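Side-chain contacts in periplasmic solute binding protein (Pectobacterium atrosepticum, PDB 4RY1), which probably binds a sugar in the periplasm and delivers it to an ABC-type transporter: residues 83-88 with 301-306; 193-198 with 397-402; 204-209 with 392-397. All coordinates share one frame; numbering follows the deposited sequence. Where two conformers were deposited one is given.

Contact 1. Residues 83-88 with 301-306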
loop_
_atom_site.group_PDB
_atom_site.type_symbol
_atom_site.label_atom_id
_atom_site.label_comp_id
_atom_site.label_asym_id
_atom_site.label_seq_id
_atom_site.Cartn_x
_atom_site.Cartn_y
_atom_site.Cartn_z
ATOM N N ASN A 83 -19.376 -8.205 -12.157
ATOM C CA ASN A 83 -20.795 -7.842 -12.195
ATOM C C ASN A 83 -21.666 -9.013 -12.648
ATOM O O ASN A 83 -22.842 -9.052 -12.314
ATOM C CB ASN A 83 -21.075 -6.602 -13.071
ATOM C CG ASN A 83 -20.396 -5.336 -12.565
ATOM O OD1 ASN A 83 -19.849 -4.524 -13.359
ATOM N ND2 ASN A 83 -20.458 -5.124 -11.280
ATOM N N LYS A 84 -21.087 -9.956 -13.396
ATOM C CA LYS A 84 -21.799 -11.187 -13.792
ATOM C C LYS A 84 -22.123 -12.129 -12.627
ATOM O O LYS A 84 -22.935 -13.034 -12.775
ATOM C CB LYS A 84 -21.014 -11.946 -14.860
ATOM C CG LYS A 84 -20.877 -11.192 -16.155
ATOM C CD LYS A 84 -19.990 -12.009 -17.071
ATOM C CE LYS A 84 -19.818 -11.431 -18.450
ATOM N NZ LYS A 84 -19.036 -12.452 -19.200
ATOM N N GLN A 85 -21.476 -11.911 -11.481
ATOM C CA GLN A 85 -21.718 -12.706 -10.277
ATOM C C GLN A 85 -22.149 -11.821 -9.122
ATOM O O GLN A 85 -21.853 -12.100 -7.959
ATOM C CB GLN A 85 -20.474 -13.506 -9.918
ATOM C CG GLN A 85 -20.060 -14.479 -11.008
ATOM C CD GLN A 85 -21.016 -15.647 -11.253
ATOM O OE1 GLN A 85 -20.947 -16.286 -12.314
ATOM N NE2 GLN A 85 -21.871 -15.954 -10.295
ATOM N N LYS A 86 -22.871 -10.754 -9.453
ATOM C CA LYS A 86 -23.337 -9.792 -8.447
ATOM C C LYS A 86 -24.032 -10.456 -7.254
ATOM O O LYS A 86 -23.786 -10.085 -6.101
ATOM C CB LYS A 86 -24.265 -8.739 -9.073
ATOM C CG LYS A 86 -24.994 -7.917 -8.018
ATOM C CD LYS A 86 -25.437 -6.545 -8.489
ATOM C CE LYS A 86 -25.117 -5.489 -7.432
ATOM N NZ LYS A 86 -24.288 -4.363 -7.951
ATOM N N ASP A 87 -24.916 -11.410 -7.523
ATOM C CA ASP A 87 -25.711 -12.028 -6.446
ATOM C C ASP A 87 -24.891 -12.952 -5.545
ATOM O O ASP A 87 -25.001 -12.904 -4.312
ATOM C CB ASP A 87 -26.919 -12.773 -7.015
ATOM C CG ASP A 87 -27.928 -11.841 -7.651
ATOM O OD1 ASP A 87 -28.067 -10.695 -7.178
ATOM O OD2 ASP A 87 -28.576 -12.254 -8.633
ATOM N N ILE A 88 -24.063 -13.783 -6.164
ATOM C CA ILE A 88 -23.183 -14.684 -5.413
ATOM C C ILE A 88 -22.204 -13.874 -4.559
ATOM O O ILE A 88 -21.999 -14.179 -3.377
ATOM C CB ILE A 88 -22.421 -15.650 -6.348
ATOM C CG1 ILE A 88 -23.374 -16.650 -7.007
ATOM C CG2 ILE A 88 -21.310 -16.384 -5.585
ATOM C CD1 ILE A 88 -23.829 -17.775 -6.120
ATOM N N GLU A 301 -18.169 -20.915 -8.988
ATOM C CA GLU A 301 -17.488 -21.513 -7.831
ATOM C C GLU A 301 -16.354 -20.617 -7.334
ATOM O O GLU A 301 -16.153 -20.467 -6.122
ATOM C CB GLU A 301 -16.995 -22.934 -8.165
ATOM C CG GLU A 301 -18.109 -23.964 -8.347
ATOM C CD GLU A 301 -18.772 -24.004 -9.713
ATOM O OE1 GLU A 301 -18.400 -23.255 -10.646
ATOM O OE2 GLU A 301 -19.715 -24.808 -9.825
ATOM N N ALA A 302 -15.639 -20.002 -8.257
ATOM C CA ALA A 302 -14.622 -19.010 -7.897
ATOM C C ALA A 302 -15.243 -17.862 -7.083
ATOM O O ALA A 302 -14.735 -17.482 -6.018
ATOM C CB ALA A 302 -13.943 -18.466 -9.166
ATOM N N ALA A 303 -16.349 -17.332 -7.576
ATOM C CA ALA A 303 -17.087 -16.288 -6.866
ATOM C C ALA A 303 -17.596 -16.770 -5.504
ATOM O O ALA A 303 -17.595 -16.001 -4.531
ATOM C CB ALA A 303 -18.246 -15.789 -7.699
ATOM N N MET A 304 -18.065 -18.018 -5.445
ATOM C CA MET A 304 -18.503 -18.592 -4.157
ATOM C C MET A 304 -17.351 -18.601 -3.141
ATOM O O MET A 304 -17.543 -18.327 -1.956
ATOM C CB MET A 304 -19.082 -20.014 -4.325
ATOM C CG MET A 304 -20.393 -20.081 -5.095
ATOM S SD MET A 304 -20.916 -21.761 -5.659
ATOM C CE MET A 304 -21.215 -22.506 -4.036
ATOM N N LEU A 305 -16.152 -18.957 -3.586
ATOM C CA LEU A 305 -14.995 -18.958 -2.684
ATOM C C LEU A 305 -14.683 -17.539 -2.198
ATOM O O LEU A 305 -14.444 -17.281 -1.012
ATOM C CB LEU A 305 -13.779 -19.563 -3.364
ATOM C CG LEU A 305 -12.462 -19.557 -2.594
ATOM C CD1 LEU A 305 -12.584 -20.207 -1.218
ATOM C CD2 LEU A 305 -11.355 -20.173 -3.461
ATOM N N MET A 306 -14.726 -16.592 -3.116
ATOM C CA MET A 306 -14.477 -15.189 -2.782
ATOM C C MET A 306 -15.517 -14.670 -1.775
ATOM O O MET A 306 -15.163 -14.054 -0.754
ATOM C CB MET A 306 -14.467 -14.315 -4.027
ATOM C CG MET A 306 -13.255 -14.570 -4.910
ATOM S SD MET A 306 -13.341 -13.856 -6.633
ATOM C CE MET A 306 -13.804 -12.156 -6.268
#
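The short helix 86-89 and the residue just before it lie against helix 299-310, which packs on strands 33-40, 61-64 and 284-292, and I88, Q85, A303 and M304 carry the contact. I88 does most of the touching through one methyl. Its CG2 sits 3.6 Å from the backbone N of M304 and 3.7 Å from the carbonyl carbon of A303, so the branch rests on the peptide link between the two residues. The same methyl reaches A303 CB at 3.8 Å and M304 CG, also at 3.8 Å. With CG1 beside its own backbone N (chi1 -68°), the beta-branched side chain turns CG2 to the far side of CB from that nitrogen, where it meets the helix. Such periplasmic binding proteins place helices on both faces of a parallel-rich sheet; here A303 and A302 lean on I292 of strand 284-292, while L305 touches V35 of strand 33-40. A303 is small enough to let a second layer approach: its CB also meets CB of Q85 at 3.9 Å. Q85 occupies the N-cap position of helix 86-89, and only its aliphatic beginning is used, since the chain bends at chi2 (-67°) after CG has passed A303 CB at 4.0 Å. M304, unbranched at CB, offers a slim CG to the isoleucine, and its side chain also touches N30.

Contact 2. Residues 193-198 with 397-402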
loop_
_atom_site.group_PDB
_atom_site.type_symbol
_atom_site.label_atom_id
_atom_site.label_comp_id
_atom_site.label_asym_id
_atom_site.label_seq_id
_atom_site.Cartn_x
_atom_site.Cartn_y
_atom_site.Cartn_z
ATOM N N GLN A 193 -1.076 11.743 -20.466
ATOM C CA GLN A 193 -0.104 10.638 -20.341
ATOM C C GLN A 193 1.228 11.163 -19.853
ATOM O O GLN A 193 2.285 10.820 -20.382
ATOM C CB GLN A 193 0.042 9.902 -21.663
ATOM C CG GLN A 193 -1.314 9.407 -22.103
ATOM C CD GLN A 193 -1.361 8.655 -23.405
ATOM O OE1 GLN A 193 -0.369 8.518 -24.126
ATOM N NE2 GLN A 193 -2.550 8.158 -23.725
ATOM N N SER A 194 1.150 11.970 -18.798
ATOM C CA SER A 194 2.280 12.767 -18.339
ATOM C C SER A 194 2.229 13.082 -16.861
ATOM O O SER A 194 1.199 12.928 -16.194
ATOM C CB SER A 194 2.355 14.099 -19.120
ATOM O OG SER A 194 2.552 13.890 -20.510
ATOM N N ILE A 195 3.379 13.517 -16.365
ATOM C CA ILE A 195 3.464 14.117 -15.047
ATOM C C ILE A 195 2.655 15.436 -15.078
ATOM O O ILE A 195 2.765 16.235 -16.012
ATOM C CB ILE A 195 4.941 14.356 -14.641
ATOM C CG1 ILE A 195 5.690 13.032 -14.426
ATOM C CG2 ILE A 195 5.042 15.233 -13.398
ATOM C CD1 ILE A 195 5.229 12.222 -13.228
ATOM N N ALA A 196 1.811 15.623 -14.071
ATOM C CA ALA A 196 0.961 16.815 -13.944
ATOM C C ALA A 196 1.699 18.020 -13.341
ATOM O O ALA A 196 1.331 19.183 -13.566
ATOM C CB ALA A 196 -0.270 16.503 -13.113
ATOM N N TYR A 197 2.713 17.732 -12.534
ATOM C CA TYR A 197 3.559 18.788 -11.960
ATOM C C TYR A 197 4.318 19.516 -13.069
ATOM O O TYR A 197 4.803 18.908 -14.018
ATOM C CB TYR A 197 4.565 18.227 -10.936
ATOM C CG TYR A 197 4.000 17.545 -9.708
ATOM C CD1 TYR A 197 2.693 17.719 -9.293
ATOM C CD2 TYR A 197 4.810 16.724 -8.944
ATOM C CE1 TYR A 197 2.197 17.073 -8.163
ATOM C CE2 TYR A 197 4.329 16.077 -7.824
ATOM C CZ TYR A 197 3.027 16.250 -7.430
ATOM O OH TYR A 197 2.585 15.585 -6.318
ATOM N N SER A 198 4.386 20.833 -12.944
ATOM C CA SER A 198 5.279 21.634 -13.774
ATOM C C SER A 198 6.745 21.301 -13.485
ATOM O O SER A 198 7.074 20.650 -12.481
ATOM C CB SER A 198 5.061 23.115 -13.478
ATOM O OG SER A 198 5.461 23.417 -12.143
ATOM N N ASP A 397 15.554 15.768 -15.212
ATOM C CA ASP A 397 15.789 14.461 -15.845
ATOM C C ASP A 397 14.741 13.435 -15.418
ATOM O O ASP A 397 14.316 12.599 -16.217
ATOM C CB ASP A 397 17.182 13.915 -15.541
ATOM C CG ASP A 397 18.290 14.706 -16.231
ATOM O OD1 ASP A 397 18.005 15.700 -16.947
ATOM O OD2 ASP A 397 19.460 14.319 -16.057
ATOM N N PHE A 398 14.337 13.506 -14.155
ATOM C CA PHE A 398 13.249 12.647 -13.686
ATOM C C PHE A 398 11.982 12.951 -14.500
ATOM O O PHE A 398 11.318 12.049 -14.992
ATOM C CB PHE A 398 12.981 12.793 -12.182
ATOM C CG PHE A 398 11.725 12.091 -11.734
ATOM C CD1 PHE A 398 11.732 10.719 -11.471
ATOM C CD2 PHE A 398 10.539 12.786 -11.613
ATOM C CE1 PHE A 398 10.568 10.063 -11.090
ATOM C CE2 PHE A 398 9.380 12.139 -11.232
ATOM C CZ PHE A 398 9.393 10.777 -10.961
ATOM N N LEU A 399 11.676 14.227 -14.664
ATOM C CA LEU A 399 10.474 14.620 -15.402
ATOM C C LEU A 399 10.442 14.072 -16.839
ATOM O O LEU A 399 9.442 13.520 -17.260
ATOM C CB LEU A 399 10.338 16.137 -15.395
ATOM C CG LEU A 399 9.205 16.714 -16.245
ATOM C CD1 LEU A 399 7.854 16.152 -15.818
ATOM C CD2 LEU A 399 9.230 18.231 -16.126
ATOM N N SER A 400 11.526 14.250 -17.585
ATOM C CA SER A 400 11.584 13.756 -18.971
ATOM C C SER A 400 11.503 12.220 -19.029
ATOM O O SER A 400 10.785 11.662 -19.850
ATOM C CB SER A 400 12.834 14.287 -19.700
ATOM O OG SER A 400 14.008 14.079 -18.945
ATOM N N GLY A 401 12.223 11.540 -18.142
ATOM C CA GLY A 401 12.216 10.069 -18.146
ATOM C C GLY A 401 10.863 9.505 -17.704
ATOM O O GLY A 401 10.352 8.515 -18.262
ATOM N N ALA A 402 10.293 10.141 -16.688
ATOM C CA ALA A 402 8.965 9.769 -16.182
ATOM C C ALA A 402 7.933 9.910 -17.298
ATOM O O ALA A 402 7.096 9.027 -17.511
ATOM C CB ALA A 402 8.572 10.610 -14.976
#
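I195 and L399 meet obliquely, the isoleucine reaching from strand 194-195 to the side of helix 391-409. One methyl of the leucine makes the contact: L399 CD1 lies 3.6 Å from I195 CB and 3.8 Å from I195 CG2, close to the branch point. It gets there because L399 CG stands opposite its backbone N (chi1 174°), which carries the methyl across to the strand although the bond to CB points neither at the strand nor away from it. On I195, CG1 lies beside the backbone N (chi1 -67°), and A402 CB is 3.8 Å from I195 CG1 and 4.1 Å from I195 CD1. The beta-branched residue spreads over two helix positions three residues apart, CB and CG2 meeting L399 while the CG1 arm brushes L399 CD1 and runs on to A402. Alanine leaves room for that arm, and its CB also lies 4.1 Å above one face of the F398 ring, offset toward the rim. A hydrogen bond supplements the packing: N403 OD1 accepts from the backbone N of I195. V202 of helix 199-214 touches both I195 and F398, so the two-stranded hairpin 188-189/194-195 lies against helix 391-409 beside helix 199-214, with helix 371-385 packing on F398.

Contact 3. Residues 204-209 with 392-397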
loop_
_atom_site.group_PDB
_atom_site.type_symbol
_atom_site.label_atom_id
_atom_site.label_comp_id
_atom_site.label_asym_id
_atom_site.label_seq_id
_atom_site.Cartn_x
_atom_site.Cartn_y
_atom_site.Cartn_z
ATOM N N GLU A 204 10.438 21.171 -6.663
ATOM C CA GLU A 204 9.927 21.325 -5.316
ATOM C C GLU A 204 9.777 19.956 -4.646
ATOM O O GLU A 204 10.049 19.819 -3.459
ATOM C CB GLU A 204 8.592 22.078 -5.348
ATOM C CG GLU A 204 7.970 22.321 -3.983
ATOM C CD GLU A 204 6.767 23.241 -4.027
ATOM O OE1 GLU A 204 6.285 23.539 -5.144
ATOM O OE2 GLU A 204 6.272 23.604 -2.940
ATOM N N LEU A 205 9.373 18.954 -5.429
ATOM C CA LEU A 205 9.198 17.579 -4.934
ATOM C C LEU A 205 10.547 17.000 -4.513
ATOM O O LEU A 205 10.687 16.453 -3.408
ATOM C CB LEU A 205 8.544 16.695 -6.005
ATOM C CG LEU A 205 8.449 15.203 -5.671
ATOM C CD1 LEU A 205 7.467 14.944 -4.541
ATOM C CD2 LEU A 205 8.083 14.438 -6.932
ATOM N N PHE A 206 11.537 17.122 -5.393
ATOM C CA PHE A 206 12.907 16.716 -5.034
ATOM C C PHE A 206 13.478 17.555 -3.893
ATOM O O PHE A 206 14.188 17.040 -3.024
ATOM C CB PHE A 206 13.835 16.671 -6.240
ATOM C CG PHE A 206 13.648 15.449 -7.080
ATOM C CD1 PHE A 206 14.299 14.256 -6.770
ATOM C CD2 PHE A 206 12.752 15.457 -8.136
ATOM C CE1 PHE A 206 14.095 13.119 -7.547
ATOM C CE2 PHE A 206 12.531 14.323 -8.900
ATOM C CZ PHE A 206 13.210 13.155 -8.617
ATOM N N GLY A 207 13.142 18.839 -3.866
ATOM C CA GLY A 207 13.554 19.693 -2.739
ATOM C C GLY A 207 13.004 19.223 -1.393
ATOM O O GLY A 207 13.658 19.327 -0.368
ATOM N N PHE A 208 11.777 18.714 -1.416
ATOM C CA PHE A 208 11.095 18.177 -0.229
ATOM C C PHE A 208 11.881 16.960 0.314
ATOM O O PHE A 208 12.149 16.861 1.524
ATOM C CB PHE A 208 9.663 17.828 -0.621
ATOM C CG PHE A 208 8.861 17.127 0.452
ATOM C CD1 PHE A 208 8.174 17.847 1.416
ATOM C CD2 PHE A 208 8.758 15.742 0.470
ATOM C CE1 PHE A 208 7.416 17.209 2.380
ATOM C CE2 PHE A 208 7.996 15.103 1.433
ATOM C CZ PHE A 208 7.324 15.827 2.385
ATOM N N TYR A 209 12.273 16.063 -0.590
ATOM C CA TYR A 209 13.165 14.948 -0.233
ATOM C C TYR A 209 14.499 15.431 0.386
ATOM O O TYR A 209 14.923 14.980 1.453
ATOM C CB TYR A 209 13.442 14.039 -1.437
ATOM C CG TYR A 209 14.393 12.937 -1.041
ATOM C CD1 TYR A 209 13.936 11.818 -0.365
ATOM C CD2 TYR A 209 15.755 13.036 -1.290
ATOM C CE1 TYR A 209 14.799 10.816 0.032
ATOM C CE2 TYR A 209 16.623 12.050 -0.890
ATOM C CZ TYR A 209 16.144 10.927 -0.240
ATOM O OH TYR A 209 17.026 9.953 0.170
ATOM N N ASN A 392 18.193 20.416 -9.458
ATOM C CA ASN A 392 17.442 20.780 -10.666
ATOM C C ASN A 392 17.655 19.862 -11.821
ATOM O O ASN A 392 16.732 19.510 -12.540
ATOM C CB ASN A 392 17.759 22.192 -11.109
ATOM C CG ASN A 392 17.102 23.203 -10.236
ATOM O OD1 ASN A 392 16.403 22.856 -9.299
ATOM N ND2 ASN A 392 17.325 24.469 -10.528
ATOM N N LYS A 393 18.893 19.493 -12.021
ATOM C CA LYS A 393 19.184 18.613 -13.104
ATOM C C LYS A 393 18.536 17.228 -12.886
ATOM O O LYS A 393 17.945 16.657 -13.803
ATOM C CB LYS A 393 20.678 18.536 -13.277
ATOM C CG LYS A 393 21.096 17.412 -14.168
ATOM C CD LYS A 393 20.722 17.695 -15.603
ATOM C CE LYS A 393 21.841 17.193 -16.485
ATOM N NZ LYS A 393 21.741 15.727 -16.701
ATOM N N VAL A 394 18.655 16.710 -11.668
ATOM C CA VAL A 394 18.095 15.393 -11.313
ATOM C C VAL A 394 16.571 15.418 -11.500
ATOM O O VAL A 394 15.975 14.527 -12.114
ATOM C CB VAL A 394 18.507 14.993 -9.881
ATOM C CG1 VAL A 394 17.731 13.763 -9.377
ATOM C CG2 VAL A 394 20.001 14.719 -9.840
ATOM N N ALA A 395 15.969 16.488 -11.011
ATOM C CA ALA A 395 14.528 16.686 -11.136
ATOM C C ALA A 395 14.063 16.798 -12.583
ATOM O O ALA A 395 13.159 16.086 -13.018
ATOM C CB ALA A 395 14.117 17.915 -10.358
ATOM N N ASP A 396 14.686 17.686 -13.341
ATOM C CA ASP A 396 14.318 17.838 -14.745
ATOM C C ASP A 396 14.489 16.506 -15.513
ATOM O O ASP A 396 13.689 16.178 -16.388
ATOM C CB ASP A 396 15.156 18.923 -15.429
ATOM C CG ASP A 396 14.967 20.318 -14.830
ATOM O OD1 ASP A 396 14.113 20.550 -13.949
ATOM O OD2 ASP A 396 15.713 21.224 -15.271
ATOM N N ASP A 397 15.554 15.768 -15.212
ATOM C CA ASP A 397 15.789 14.461 -15.845
ATOM C C ASP A 397 14.741 13.435 -15.418
ATOM O O ASP A 397 14.316 12.599 -16.217
ATOM C CB ASP A 397 17.182 13.915 -15.541
ATOM C CG ASP A 397 18.290 14.706 -16.231
ATOM O OD1 ASP A 397 18.005 15.700 -16.947
ATOM O OD2 ASP A 397 19.460 14.319 -16.057
#
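F206 of helix 199-214 meets V394 and A395 of helix 391-409, and across the two segments the contact is wholly apolar. The closest approach is F206 CD2 to A395 CB at 3.6 Å, with F206 CD2 to A395 CA nearly as near at 3.7 Å. The ring lies close to the backbone of the opposite helix: the backbone N of A395 stands over one of its faces. Alanine suits this place, as its single methyl lets the flat ring come close to the helix backbone. Farther along the ring, F206 CE1 touches V394 CG1 at 4.1 Å; the valine branch approaches the ring obliquely, and the two side chains cross at about a right angle. F206 CG lies beside its own backbone N (chi1 -78°), a torsion that directs the ring across the gap.

Aromatic neighbours extend the apolar layer. The F206 ring packs edge-to-face with F398 and meets W377 of helix 371-385 with planes at about 45°, while V394 also touches S380 of that helix.

Charged pairs lie within and between the helices. K393 NZ forms a salt bridge of 2.8 Å with D397 OD2, in which the carboxylate oxygen uses its syn lone pair; the four-residue spacing brings both ends to one side of the helix, though the lysine is poorly ordered. D396 pairs with R203, a second link between helices 391-409 and 199-214, and E204 forms a salt bridge with K182 of helix 169-183.

An aromatic ring set against a small residue, inside a group of helices that also includes 371-385 and 169-183, is helix-helix packing within the alpha-helical part of a solute-binding protein fold.

In the fold
Contacts 2 and 3 are neighbours, their centres about 11 Å apart: both use helix 391-409, share D397, and touch where Y197 packs on L205. Along the chain the order is 193-198, 204-209, 392-397, 397-402, which nests contact 3 inside the loop closed by contact 2; helix 199-214 follows strand 194-195. Together they tie the C-terminal helix to the middle of the chain. Contact 1 stands apart, about 40 Å from contact 2 and 47 Å from contact 3 between centres, and lies across the chain's centre from contact 3. Its segments alternate with theirs along the sequence, consistent with the interwoven two-lobed architecture of solute-binding proteins.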